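Side-chain contacts in EAL domain protein (Vibrio cholerae serotype O1, PDB 6IJ2), which probably degrades the signalling dinucleotides c-di-GMP and cGAMP as a phosphodiesterase, and here holds calcium ions and the linear dinucleotide 5'-pGpG: residues Y57-R62 / Y69-M74; I94-N99 / K142-Y147. The protein carries 1 engineered substitution. All blocks are in the same frame, centred on the assembly; numbering follows the deposited sequence.

Contact 1: residues Y57-R62 / Y69-M74. With nucleotides of chain B.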
# COMPACT_ATOMS: atom_id res chain seq x y z
N TYR A 57 -12.28 9.99 -17.13
CA TYR A 57 -13.26 9.97 -16.06
C TYR A 57 -14.67 10.16 -16.61
O TYR A 57 -15.61 9.51 -16.14
CB TYR A 57 -12.94 11.06 -15.04
CG TYR A 57 -14.01 11.25 -14.00
CD1 TYR A 57 -14.10 10.41 -12.90
CD2 TYR A 57 -14.93 12.28 -14.10
CE1 TYR A 57 -15.08 10.59 -11.93
CE2 TYR A 57 -15.91 12.47 -13.15
CZ TYR A 57 -15.98 11.62 -12.07
OH TYR A 57 -16.95 11.81 -11.12
N SER A 58 -14.83 11.04 -17.60
CA SER A 58 -16.14 11.25 -18.20
C SER A 58 -16.69 9.95 -18.78
O SER A 58 -17.89 9.67 -18.68
CB SER A 58 -16.06 12.32 -19.28
OG SER A 58 -17.36 12.68 -19.73
N VAL A 59 -15.82 9.14 -19.38
CA VAL A 59 -16.24 7.86 -19.94
C VAL A 59 -16.46 6.83 -18.84
O VAL A 59 -17.52 6.21 -18.75
CB VAL A 59 -15.20 7.37 -20.97
CG1 VAL A 59 -15.59 6.00 -21.51
CG2 VAL A 59 -15.03 8.37 -22.11
N ILE A 60 -15.45 6.64 -17.99
CA ILE A 60 -15.49 5.55 -17.02
C ILE A 60 -16.60 5.78 -15.99
O ILE A 60 -17.17 4.81 -15.47
CB ILE A 60 -14.10 5.40 -16.37
CG1 ILE A 60 -13.12 4.80 -17.39
CG2 ILE A 60 -14.17 4.55 -15.11
CD1 ILE A 60 -11.66 4.91 -16.98
N SER A 61 -16.95 7.04 -15.72
CA SER A 61 -18.06 7.32 -14.81
C SER A 61 -19.34 6.64 -15.26
O SER A 61 -20.20 6.32 -14.44
CB SER A 61 -18.29 8.83 -14.70
OG SER A 61 -17.10 9.50 -14.33
N ARG A 62 -19.47 6.38 -16.54
CA ARG A 62 -20.66 5.76 -17.05
C ARG A 62 -20.70 4.28 -16.89
O ARG A 62 -21.70 3.67 -17.12
CB ARG A 62 -20.86 6.12 -18.50
CG ARG A 62 -20.69 7.59 -18.77
CD ARG A 62 -20.74 7.94 -20.25
NE ARG A 62 -20.44 9.35 -20.46
CZ ARG A 62 -21.34 10.27 -20.77
NH1 ARG A 62 -22.61 9.92 -20.94
NH2 ARG A 62 -20.97 11.53 -20.92
N TYR A 69 -18.23 -5.65 -17.74
CA TYR A 69 -17.56 -6.67 -18.54
C TYR A 69 -17.55 -6.30 -20.02
O TYR A 69 -16.52 -6.43 -20.69
CB TYR A 69 -18.24 -8.03 -18.32
CG TYR A 69 -18.36 -8.40 -16.86
CD1 TYR A 69 -17.27 -8.91 -16.16
CD2 TYR A 69 -19.55 -8.23 -16.18
CE1 TYR A 69 -17.37 -9.24 -14.83
CE2 TYR A 69 -19.67 -8.56 -14.84
CZ TYR A 69 -18.57 -9.07 -14.17
OH TYR A 69 -18.68 -9.40 -12.84
N LEU A 70 -18.69 -5.83 -20.54
CA LEU A 70 -18.73 -5.39 -21.93
C LEU A 70 -17.80 -4.21 -22.16
O LEU A 70 -17.14 -4.12 -23.20
CB LEU A 70 -20.17 -5.03 -22.32
CG LEU A 70 -20.68 -5.22 -23.75
CD1 LEU A 70 -22.17 -4.90 -23.82
CD2 LEU A 70 -19.92 -4.37 -24.76
N PHE A 71 -17.73 -3.29 -21.19
CA PHE A 71 -16.85 -2.14 -21.32
C PHE A 71 -15.39 -2.56 -21.34
O PHE A 71 -14.60 -2.05 -22.15
CB PHE A 71 -17.13 -1.15 -20.18
CG PHE A 71 -16.13 -0.06 -20.08
CD1 PHE A 71 -16.14 0.99 -20.98
CD2 PHE A 71 -15.15 -0.09 -19.11
CE1 PHE A 71 -15.21 2.00 -20.91
CE2 PHE A 71 -14.21 0.91 -19.03
CZ PHE A 71 -14.24 1.96 -19.94
N ASP A 72 -15.01 -3.49 -20.46
CA ASP A 72 -13.64 -3.98 -20.42
C ASP A 72 -13.24 -4.59 -21.76
O ASP A 72 -12.19 -4.26 -22.32
CB ASP A 72 -13.49 -4.99 -19.29
CG ASP A 72 -12.06 -5.39 -19.05
OD1 ASP A 72 -11.25 -4.49 -18.73
OD2 ASP A 72 -11.75 -6.59 -19.17
N GLN A 73 -14.06 -5.50 -22.28
CA GLN A 73 -13.76 -6.12 -23.56
C GLN A 73 -13.66 -5.09 -24.67
O GLN A 73 -12.79 -5.18 -25.55
CB GLN A 73 -14.82 -7.18 -23.89
CG GLN A 73 -14.95 -8.24 -22.81
CD GLN A 73 -15.71 -9.47 -23.27
OE1 GLN A 73 -15.22 -10.59 -23.16
NE2 GLN A 73 -16.93 -9.26 -23.76
N MET A 74 -14.54 -4.08 -24.65
CA MET A 74 -14.49 -3.03 -25.66
C MET A 74 -13.19 -2.23 -25.59
O MET A 74 -12.59 -1.93 -26.63
CB MET A 74 -15.70 -2.10 -25.51
CG MET A 74 -16.97 -2.64 -26.14
SD MET A 74 -17.25 -1.98 -27.80
CE MET A 74 -17.93 -0.37 -27.41
P G B 2 -6.26 9.69 -17.65
OP1 G B 2 -5.88 9.29 -18.96
OP2 G B 2 -7.16 10.78 -17.48
O5' G B 2 -6.84 8.46 -16.86
C5' G B 2 -7.57 8.62 -15.65
C4' G B 2 -7.82 7.28 -15.02
O4' G B 2 -8.56 6.46 -15.94
C3' G B 2 -6.57 6.49 -14.65
O3' G B 2 -6.69 5.87 -13.38
C2' G B 2 -6.53 5.39 -15.70
O2' G B 2 -5.93 4.18 -15.30
C1' G B 2 -8.01 5.17 -15.96
N9 G B 2 -8.22 4.61 -17.28
C8 G B 2 -7.89 5.17 -18.48
N7 G B 2 -8.13 4.39 -19.50
C5 G B 2 -8.62 3.23 -18.92
C6 G B 2 -9.05 2.03 -19.52
O6 G B 2 -9.07 1.72 -20.71
N1 G B 2 -9.49 1.11 -18.58
C2 G B 2 -9.50 1.33 -17.23
N2 G B 2 -9.95 0.32 -16.48
N3 G B 2 -9.12 2.45 -16.66
C4 G B 2 -8.69 3.35 -17.56
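I60 and F71 are the closest approach of two backbones that stay well apart, with CA of I60 8.9 Å from CA of F71. I60 belongs to the short helix 56-60, and F71 sits near the start of the long helix 68-85. Both elements follow the second strand of the EAL domain, a modified beta/alpha barrel of the TIM type. Six residues lie between the segments and bring the chain from one helix to the next, and no hydrogen bond joins them.

Contact across the gap is purely apolar and small, about 94 Å² in all. The F71 side chain bridges it. CG lies anti to the backbone N (chi1 170°), and the ring reaches from helix 68-85 to two neighbouring residues of helix 56-60. F71 CE1 meets V59 CG1 at 4.1 Å. The next ring atom, F71 CZ, meets I60 CG1 at 4.0 Å. Both carbons approach the ring obliquely, and the I60 side chain runs at about a right angle to the phenylalanine. V48 of strand 41-49 touches all three side chains, and F26 meets the F71 ring with the planes at about 50°.

At the helix end, R62 folds back on the helix. R62 NE donates to S58 O at 3.1 Å with a bent N-H...O angle of 136°. The donor stands above the carbonyl plane.

I60 also faces the ligand. CG1 packs on F71, while the methyl beyond it extends to nucleotide G2 of chain B. Buried apolar packing on one side of this residue thus meets the nucleotide on the other. I60 CD1 lies over a face of the guanine base, 3.4 Å from C4 of G2.

Contact 2: residues I94-N99 / K142-Y147. With CA (calcium ion), chain J; nucleotides of chain B.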
# COMPACT_ATOMS: atom_id res chain seq x y z
N ILE A 94 -2.42 -2.02 -21.49
CA ILE A 94 -3.85 -1.83 -21.32
C ILE A 94 -4.17 -1.89 -19.84
O ILE A 94 -3.67 -2.77 -19.13
CB ILE A 94 -4.68 -2.88 -22.09
CG1 ILE A 94 -4.34 -2.79 -23.58
CG2 ILE A 94 -6.18 -2.66 -21.88
CD1 ILE A 94 -4.83 -3.99 -24.39
N ASN A 95 -5.00 -0.97 -19.39
CA ASN A 95 -5.41 -0.94 -17.99
C ASN A 95 -6.49 -1.99 -17.76
O ASN A 95 -7.48 -2.05 -18.49
CB ASN A 95 -5.95 0.44 -17.61
CG ASN A 95 -4.85 1.49 -17.53
OD1 ASN A 95 -4.12 1.56 -16.55
ND2 ASN A 95 -4.74 2.31 -18.57
N PHE A 96 -6.29 -2.84 -16.76
CA PHE A 96 -7.25 -3.90 -16.48
C PHE A 96 -8.24 -3.37 -15.45
O PHE A 96 -7.87 -3.11 -14.30
CB PHE A 96 -6.55 -5.16 -15.98
CG PHE A 96 -7.41 -6.41 -15.99
CD1 PHE A 96 -8.80 -6.33 -15.90
CD2 PHE A 96 -6.83 -7.66 -16.09
CE1 PHE A 96 -9.58 -7.47 -15.89
CE2 PHE A 96 -7.61 -8.80 -16.09
CZ PHE A 96 -8.98 -8.71 -15.99
N LEU A 97 -9.50 -3.22 -15.87
CA LEU A 97 -10.57 -2.74 -15.01
C LEU A 97 -10.63 -3.55 -13.72
O LEU A 97 -10.79 -4.78 -13.77
CB LEU A 97 -11.91 -2.82 -15.75
CG LEU A 97 -13.13 -2.28 -15.00
CD1 LEU A 97 -13.20 -0.76 -15.09
CD2 LEU A 97 -14.42 -2.91 -15.52
N PRO A 98 -10.49 -2.90 -12.55
CA PRO A 98 -10.43 -3.62 -11.26
C PRO A 98 -11.39 -4.80 -11.12
O PRO A 98 -12.62 -4.66 -11.22
CB PRO A 98 -10.74 -2.50 -10.27
CG PRO A 98 -10.06 -1.31 -10.88
CD PRO A 98 -10.29 -1.45 -12.37
N ASN A 99 -10.81 -5.97 -10.85
CA ASN A 99 -11.40 -7.26 -11.16
C ASN A 99 -12.13 -7.90 -9.98
O ASN A 99 -12.35 -9.12 -9.99
CB ASN A 99 -10.32 -8.22 -11.67
CG ASN A 99 -9.09 -7.50 -12.20
OD1 ASN A 99 -8.88 -6.32 -11.93
ND2 ASN A 99 -8.26 -8.22 -12.94
N LYS A 142 -3.91 -12.81 -7.85
CA LYS A 142 -2.75 -13.60 -8.24
C LYS A 142 -3.12 -14.61 -9.32
O LYS A 142 -2.33 -14.84 -10.25
CB LYS A 142 -2.18 -14.31 -7.01
CG LYS A 142 -1.05 -15.29 -7.27
CD LYS A 142 -0.58 -15.91 -5.96
CE LYS A 142 0.29 -17.14 -6.19
NZ LYS A 142 1.60 -16.80 -6.82
N ARG A 143 -4.30 -15.23 -9.21
CA ARG A 143 -4.78 -16.18 -10.20
C ARG A 143 -4.82 -15.56 -11.59
O ARG A 143 -4.43 -16.19 -12.58
CB ARG A 143 -6.18 -16.67 -9.81
CG ARG A 143 -6.34 -18.17 -9.70
CD ARG A 143 -7.65 -18.53 -9.02
NE ARG A 143 -7.73 -17.98 -7.67
CZ ARG A 143 -8.72 -18.23 -6.81
NH1 ARG A 143 -9.72 -19.02 -7.15
NH2 ARG A 143 -8.70 -17.68 -5.60
N ILE A 144 -5.31 -14.32 -11.69
CA ILE A 144 -5.48 -13.66 -12.98
C ILE A 144 -4.13 -13.34 -13.60
O ILE A 144 -3.89 -13.57 -14.79
CB ILE A 144 -6.34 -12.40 -12.83
CG1 ILE A 144 -7.70 -12.75 -12.21
CG2 ILE A 144 -6.51 -11.69 -14.16
CD1 ILE A 144 -8.44 -11.54 -11.66
N VAL A 145 -3.21 -12.79 -12.79
CA VAL A 145 -1.90 -12.41 -13.29
C VAL A 145 -1.14 -13.63 -13.79
O VAL A 145 -0.53 -13.60 -14.87
CB VAL A 145 -1.11 -11.66 -12.20
CG1 VAL A 145 0.32 -11.40 -12.64
CG2 VAL A 145 -1.82 -10.37 -11.84
N GLU A 146 -1.17 -14.72 -13.03
CA GLU A 146 -0.41 -15.90 -13.46
C GLU A 146 -1.04 -16.56 -14.68
O GLU A 146 -0.32 -17.12 -15.52
CB GLU A 146 -0.27 -16.87 -12.29
CG GLU A 146 0.62 -16.30 -11.19
CD GLU A 146 0.86 -17.25 -10.02
OE1 GLU A 146 1.71 -16.92 -9.16
OE2 GLU A 146 0.20 -18.31 -9.95
N TYR A 147 -2.37 -16.50 -14.81
CA TYR A 147 -3.01 -17.02 -16.02
C TYR A 147 -2.62 -16.20 -17.24
O TYR A 147 -2.32 -16.76 -18.30
CB TYR A 147 -4.53 -17.03 -15.85
CG TYR A 147 -5.27 -17.45 -17.10
CD1 TYR A 147 -5.14 -18.73 -17.61
CD2 TYR A 147 -6.10 -16.56 -17.77
CE1 TYR A 147 -5.82 -19.12 -18.75
CE2 TYR A 147 -6.79 -16.94 -18.92
CZ TYR A 147 -6.64 -18.22 -19.40
OH TYR A 147 -7.30 -18.62 -20.54
CA CA J . -2.11 2.61 -15.86
P G B 2 -6.26 9.69 -17.65
OP1 G B 2 -5.88 9.29 -18.96
OP2 G B 2 -7.16 10.78 -17.48
O5' G B 2 -6.84 8.46 -16.86
C5' G B 2 -7.57 8.62 -15.65
C4' G B 2 -7.82 7.28 -15.02
O4' G B 2 -8.56 6.46 -15.94
C3' G B 2 -6.57 6.49 -14.65
O3' G B 2 -6.69 5.87 -13.38
C2' G B 2 -6.53 5.39 -15.70
O2' G B 2 -5.93 4.18 -15.30
C1' G B 2 -8.01 5.17 -15.96
N9 G B 2 -8.22 4.61 -17.28
C8 G B 2 -7.89 5.17 -18.48
N7 G B 2 -8.13 4.39 -19.50
C5 G B 2 -8.62 3.23 -18.92
C6 G B 2 -9.05 2.03 -19.52
O6 G B 2 -9.07 1.72 -20.71
N1 G B 2 -9.49 1.11 -18.58
C2 G B 2 -9.50 1.33 -17.23
N2 G B 2 -9.95 0.32 -16.48
N3 G B 2 -9.12 2.45 -16.66
C4 G B 2 -8.69 3.35 -17.56
O HOH W 1 -0.38 4.16 -15.92
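I144 lays its CG2 methyl obliquely against the F96 ring, with I144 CG2 3.6 Å from F96 CE2. The two side chains cross obliquely. Both branches of I144 are in use. CG2 is anti to the backbone N and meets the phenylalanine, while CD1 extends to N99. I144 CD1 lies 3.8 Å from N99 CB. N99 is poorly ordered, but its terminal amide group sits over the centre of one face of the F96 ring. The isoleucine therefore fills the angle between the ring and the amide above it. F129 of strand 125-129 touches all three residues, and Y102 meets F96 edge-to-face. R76 of helix 68-85 adds a cation-pi contact to F96.

The joined elements are strand 91-96 and helix 139-151. In the EAL barrel this helix follows the next strand, 125-129, with which I94 and F96 share backbone hydrogen bonds. F96 thus packs outward from the barrel wall against the helical layer, whereas its neighbour N95 serves the inside.

N95 binds a calcium ion through its side-chain oxygen, with OD1 2.4 Å from the metal. A water oxygen, 2.3 Å from the calcium, is another ligand of the same ion. E45, E128 and D158 also bind it, as does a phosphate of the bound RNA. The N95 amide is turned to the ion by a chi1 of -71°, which sets CG beside the backbone N. N95 ND2 makes a weak hydrogen bond to A46 O. The same side chain also packs on the nucleotide: N95 CB lies over the guanine of G2 of chain B, 3.7 Å from C2. Beyond it along the chain, L97 CA comes to 3.5 Å from the exocyclic N2 of G2.

Contacts 1 and 2 lie in series along the chain, with centres about 16 Å apart, and both belong to one EAL barrel. Helix 68-85 of contact 1 leads directly into strand 91-96 of contact 2. They also touch: D72 OD1 is 3.5 Å from L97 CB. Contact 1 packs two successive helices, while contact 2 joins a strand to the later helix 139-151. Their shared target is the guanine of G2 of chain B. I60 from residues 57-62 and N95 from residues 94-99 lie on opposite faces of the base. Only contact 2 supplies a calcium ligand, so packing on the base and metal binding meet at one site.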